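Local atomic coordinates of legionella ubiquitin-specific protease A domain-containing protein (Legionella pneumophila subsp. pneumophila, PDB entry 5DGG), a protein that probably cleaves ubiquitin conjugates, as expected of a clan CA-type cysteine peptidase domain, and has been studied among Legionella proteins for metaeffector activity. Residues W64-Y68 with T136-S140; V27-Y31 with I57-P61. One frame throughout, in Å; residues are numbered along the deposited sequence.

How the contacts relate
Contact 2 comes first along the chain: it pairs strand 22-29 with strand 54-60 at one margin of the five-stranded mixed sheet. Contact 1 follows, joining the next strand, 65-70, to helix 132-146 near the centre of the chain. Their centres lie about 10 Å apart. Strands 54-60 and 65-70 are consecutive in sequence and antiparallel neighbours in the sheet, with Ile57 facing Val67 and Val59 facing Arg65, and the indole of Trp64 packs against Val59. Contact 2 thus adds the outermost strand to the sheet's margin while contact 1 packs a helix on one face of it, both within the Legionella ubiquitin-specific protease A domain.

Contact 1 of 2, residues W64-Y68 with T136-S140; sequences WRGVY and TCAYS
Trp64 meets Thr136 through its backbone, carbonyl O lying 3.1 Å from Thr136 OG1. That hydroxyl bonds to Cys132 O one helical turn back, and the indole of Trp64 leads away from the helix to bond Met6 O through NE1. At Arg65 the side chain turns from the helix toward Asp87, its salt-bridge partner, and the backbone does the packing: Arg65 O sits 3.6 Å from Thr136 CG2. The methyl is placed against the strand by standing anti to the backbone N of Thr136, while chi1 of -68° keeps OG1 beside that N. Gly66 has no side chain, and the phenol of Tyr68 folds back beside it, with Tyr68 OH 3.8 Å from Gly66 CA. Val67 turns to the other side of the sheet. Tyr68 makes the hydrogen bond across the contact. Its OH donates to Ser140 OG (2.7 Å), which lies at the ring edge and in its plane; Ser140 OG in turn donates to Thr136 O (2.7 Å). The same carbonyl accepts the helical bond from Ser140 N (2.9 Å), and the two donors reach it from opposite faces of its plane. Beside this chain of bonds Tyr139 turns its edge toward the face of Tyr68, an offset edge-to-face pair with planes at 62° and centroids 5.7 Å apart. Helix 132-146 packs on one face of the sheet, its 136-140 turn nearly along strand 65-68 (25°), with Phe86 of strand 81-86 stacked on Tyr139, Met56 of strand 54-60 beside Tyr68 and Ser140, and Met11 of helix 8-14 covering Thr136.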
loop_
_atom_site.group_PDB
_atom_site.type_symbol
_atom_site.label_atom_id
_atom_site.label_comp_id
_atom_site.label_asym_id
_atom_site.label_seq_id
_atom_site.Cartn_x
_atom_site.Cartn_y
_atom_site.Cartn_z
ATOM N N TRP A 64 -2.213 4.576 8.267
ATOM C CA TRP A 64 -1.777 3.689 7.192
ATOM C C TRP A 64 -1.462 4.469 5.937
ATOM O O TRP A 64 -2.163 5.425 5.592
ATOM C CB TRP A 64 -2.850 2.632 6.888
ATOM C CG TRP A 64 -3.001 1.660 8.051
ATOM C CD1 TRP A 64 -3.988 1.660 9.011
ATOM C CD2 TRP A 64 -2.149 0.578 8.347
ATOM N NE1 TRP A 64 -3.784 0.637 9.904
ATOM C CE2 TRP A 64 -2.669 -0.060 9.514
ATOM C CE3 TRP A 64 -1.008 0.067 7.749
ATOM C CZ2 TRP A 64 -2.058 -1.162 10.097
ATOM C CZ3 TRP A 64 -0.429 -1.059 8.299
ATOM C CH2 TRP A 64 -0.939 -1.653 9.490
ATOM N N ARG A 65 -0.369 4.079 5.305
ATOM C CA ARG A 65 0.056 4.588 4.027
ATOM C C ARG A 65 0.451 3.433 3.106
ATOM O O ARG A 65 0.665 2.298 3.537
ATOM C CB ARG A 65 1.234 5.558 4.219
ATOM C CG ARG A 65 0.887 6.845 4.950
ATOM C CD ARG A 65 2.118 7.715 5.142
ATOM N NE ARG A 65 1.829 8.894 5.933
ATOM C CZ ARG A 65 1.903 8.973 7.270
ATOM N NH1 ARG A 65 2.267 7.959 8.027
ATOM N NH2 ARG A 65 1.609 10.105 7.855
ATOM N N GLY A 66 0.509 3.708 1.822
ATOM C CA GLY A 66 0.871 2.696 0.850
ATOM C C GLY A 66 2.141 3.031 0.109
ATOM O O GLY A 66 2.422 4.185 -0.180
ATOM N N VAL A 67 2.958 2.014 -0.111
ATOM C CA VAL A 67 4.159 2.121 -0.870
ATOM C C VAL A 67 4.069 1.206 -2.078
ATOM O O VAL A 67 3.820 -0.016 -1.919
ATOM C CB VAL A 67 5.348 1.679 0.005
ATOM C CG1 VAL A 67 6.638 1.604 -0.803
ATOM C CG2 VAL A 67 5.471 2.584 1.187
ATOM N N TYR A 68 4.292 1.750 -3.261
ATOM C CA TYR A 68 4.177 1.005 -4.530
ATOM C C TYR A 68 5.436 1.166 -5.348
ATOM O O TYR A 68 5.730 2.266 -5.850
ATOM C CB TYR A 68 2.920 1.420 -5.331
ATOM C CG TYR A 68 1.747 1.470 -4.433
ATOM C CD1 TYR A 68 1.019 0.337 -4.203
ATOM C CD2 TYR A 68 1.364 2.649 -3.799
ATOM C CE1 TYR A 68 -0.028 0.336 -3.328
ATOM C CE2 TYR A 68 0.326 2.661 -2.918
ATOM C CZ TYR A 68 -0.356 1.499 -2.668
ATOM O OH TYR A 68 -1.456 1.472 -1.833
ATOM N N THR A 136 -6.054 3.094 2.258
ATOM C CA THR A 136 -4.856 2.432 1.797
ATOM C C THR A 136 -5.192 1.051 1.178
ATOM O O THR A 136 -4.626 0.670 0.135
ATOM C CB THR A 136 -3.810 2.363 2.963
ATOM O OG1 THR A 136 -3.359 3.696 3.249
ATOM C CG2 THR A 136 -2.660 1.512 2.561
ATOM N N CYS A 137 -6.140 0.325 1.771
ATOM C CA CYS A 137 -6.563 -0.967 1.255
ATOM C C CYS A 137 -7.216 -0.826 -0.091
ATOM O O CYS A 137 -6.871 -1.537 -1.082
ATOM C CB CYS A 137 -7.526 -1.667 2.209
ATOM S SG CYS A 137 -6.711 -2.483 3.577
ATOM N N ALA A 138 -8.116 0.154 -0.189
ATOM C CA ALA A 138 -8.832 0.360 -1.433
ATOM C C ALA A 138 -7.901 0.879 -2.521
ATOM O O ALA A 138 -7.983 0.472 -3.685
ATOM C CB ALA A 138 -9.990 1.309 -1.240
ATOM N N TYR A 139 -7.023 1.800 -2.163
ATOM C CA TYR A 139 -6.038 2.302 -3.139
ATOM C C TYR A 139 -5.102 1.182 -3.665
ATOM O O TYR A 139 -4.737 1.173 -4.873
ATOM C CB TYR A 139 -5.294 3.526 -2.588
ATOM C CG TYR A 139 -4.462 4.297 -3.615
ATOM C CD1 TYR A 139 -5.033 5.244 -4.408
ATOM C CD2 TYR A 139 -3.085 4.046 -3.767
ATOM C CE1 TYR A 139 -4.321 5.920 -5.377
ATOM C CE2 TYR A 139 -2.330 4.742 -4.703
ATOM C CZ TYR A 139 -2.963 5.683 -5.518
ATOM O OH TYR A 139 -2.288 6.408 -6.450
ATOM N N SER A 140 -4.744 0.256 -2.761
ATOM C CA SER A 140 -3.937 -0.868 -3.111
ATOM C C SER A 140 -4.651 -1.792 -4.140
ATOM O O SER A 140 -4.040 -2.362 -5.059
ATOM C CB SER A 140 -3.533 -1.638 -1.846
ATOM O OG SER A 140 -2.694 -0.838 -1.010
#

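Contact 2 of 2, residues V27-Y31 with I57-P61; sequences VLNRY and IPVGP
Leu28 and Val59 are paired in register as neighbours on two parallel strands, the first and last elements of a beta-alpha-beta unit whose crossover is helix 33-47. The bonds follow the parallel pattern, Leu28 reaching the residues before and after its partner: Leu28 N donates to Pro58 O (3.0 Å), and Leu28 O accepts from Gly60 N (2.9 Å). The next bond runs from Arg30 N to Gly60 O (2.9 Å), almost straight at hydrogen (177°), although the donor is tilted 25° from the carbonyl plane. The CA-H group of Asn29 adds a weak contact to the same Gly60 O. On the far side of the pair, Val59 makes its backbone bonds with Arg65 of the adjoining strand, whereas Asn29 N, on the outermost strand, is satisfied by Ser35 OG. The side chain of Asn29 closes an Asx turn where the strand ends. With its CG anti to the backbone N (chi1 -178°), OD1 accepts from Tyr31 N (2.9 Å) in the carbonyl plane, and from Asp32 N as well. On the face of Leu28 and Val59, Leu28 CD1 lies 3.8 Å from Ile57 CG2, while Tyr100 and Leu104 of helix 98-108 cover Leu28. A contact of Val27 CG1 with Pro58 CG (3.9 Å) belongs to one of two Val27 conformers and is doubtful. Arg30 runs its CG alongside Gly60 O. Pro61 follows Gly60 through a cis peptide, and its CD touches both Asn29 OD1 and, 3.6 Å away at the edge of the phenol ring, Tyr31 CD2.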
loop_
_atom_site.group_PDB
_atom_site.type_symbol
_atom_site.label_atom_id
_atom_site.label_comp_id
_atom_site.label_asym_id
_atom_site.label_seq_id
_atom_site.Cartn_x
_atom_site.Cartn_y
_atom_site.Cartn_z
ATOM N N VAL A 27 2.168 -6.302 6.246
ATOM C CA VAL A 27 2.226 -5.010 6.914
ATOM C C VAL A 27 3.586 -4.710 7.556
ATOM O O VAL A 27 4.235 -5.568 8.172
ATOM C CB VAL A 27 1.121 -4.834 7.965
ATOM C CG1 VAL A 27 -0.246 -4.872 7.304
ATOM C CG2 VAL A 27 1.245 -5.869 9.069
ATOM N N LEU A 28 4.025 -3.471 7.379
ATOM C CA LEU A 28 5.258 -3.001 7.987
ATOM C C LEU A 28 4.898 -1.998 9.074
ATOM O O LEU A 28 4.022 -1.172 8.884
ATOM C CB LEU A 28 6.138 -2.279 6.987
ATOM C CG LEU A 28 7.204 -2.973 6.257
ATOM C CD1 LEU A 28 8.020 -1.903 5.534
ATOM C CD2 LEU A 28 8.047 -3.804 7.234
ATOM N N ASN A 29 5.592 -2.071 10.201
ATOM C CA ASN A 29 5.433 -1.110 11.271
ATOM C C ASN A 29 6.647 -0.188 11.268
ATOM O O ASN A 29 7.751 -0.587 11.677
ATOM C CB ASN A 29 5.387 -1.890 12.589
ATOM C CG ASN A 29 5.170 -1.020 13.752
ATOM O OD1 ASN A 29 5.730 0.074 13.878
ATOM N ND2 ASN A 29 4.279 -1.470 14.615
ATOM N N ARG A 30 6.452 1.062 10.892
ATOM C CA ARG A 30 7.588 1.975 10.697
ATOM C C ARG A 30 8.258 2.392 11.974
ATOM O O ARG A 30 9.380 2.883 11.932
ATOM C CB ARG A 30 7.195 3.229 9.915
ATOM C CG ARG A 30 6.245 4.145 10.599
ATOM C CD ARG A 30 5.738 5.259 9.645
ATOM N NE ARG A 30 6.589 6.427 9.849
ATOM C CZ ARG A 30 6.220 7.540 10.464
ATOM N NH1 ARG A 30 4.955 7.725 10.859
ATOM N NH2 ARG A 30 7.119 8.497 10.643
ATOM N N TYR A 31 7.612 2.176 13.121
ATOM C CA TYR A 31 8.251 2.480 14.432
ATOM C C TYR A 31 9.136 1.393 15.001
ATOM O O TYR A 31 10.035 1.670 15.800
ATOM C CB TYR A 31 7.193 2.815 15.444
ATOM C CG TYR A 31 6.500 4.063 15.021
ATOM C CD1 TYR A 31 7.165 5.262 15.066
ATOM C CD2 TYR A 31 5.233 4.040 14.578
ATOM C CE1 TYR A 31 6.555 6.423 14.647
ATOM C CE2 TYR A 31 4.609 5.194 14.151
ATOM C CZ TYR A 31 5.296 6.378 14.176
ATOM O OH TYR A 31 4.720 7.572 13.793
ATOM N N ILE A 57 3.545 -2.296 -0.408
ATOM C CA ILE A 57 3.704 -2.464 1.056
ATOM C C ILE A 57 2.735 -1.593 1.792
ATOM O O ILE A 57 2.747 -0.385 1.612
ATOM C CB ILE A 57 5.149 -2.108 1.557
ATOM C CG1 ILE A 57 6.220 -2.677 0.636
ATOM C CG2 ILE A 57 5.319 -2.624 2.999
ATOM C CD1 ILE A 57 7.663 -2.409 1.073
ATOM N N PRO A 58 1.871 -2.174 2.644
ATOM C CA PRO A 58 1.121 -1.308 3.509
ATOM C C PRO A 58 1.920 -0.915 4.739
ATOM O O PRO A 58 2.442 -1.773 5.423
ATOM C CB PRO A 58 -0.105 -2.142 3.869
ATOM C CG PRO A 58 0.366 -3.586 3.719
ATOM C CD PRO A 58 1.631 -3.602 2.936
ATOM N N VAL A 59 2.043 0.370 5.010
ATOM C CA VAL A 59 2.937 0.829 6.079
ATOM C C VAL A 59 2.144 1.560 7.153
ATOM O O VAL A 59 1.483 2.564 6.894
ATOM C CB VAL A 59 4.039 1.742 5.559
ATOM C CG1 VAL A 59 4.961 2.201 6.677
ATOM C CG2 VAL A 59 4.840 1.036 4.485
ATOM N N GLY A 60 2.214 1.028 8.357
ATOM C CA GLY A 60 1.578 1.647 9.490
ATOM C C GLY A 60 2.518 1.771 10.662
ATOM O O GLY A 60 3.692 1.937 10.485
ATOM N N PRO A 61 1.977 1.702 11.885
ATOM C CA PRO A 61 0.567 1.464 12.144
ATOM C C PRO A 61 -0.103 2.790 12.341
ATOM O O PRO A 61 0.525 3.841 12.154
ATOM C CB PRO A 61 0.614 0.665 13.440
ATOM C CG PRO A 61 1.705 1.347 14.184
ATOM C CD PRO A 61 2.711 1.834 13.155
#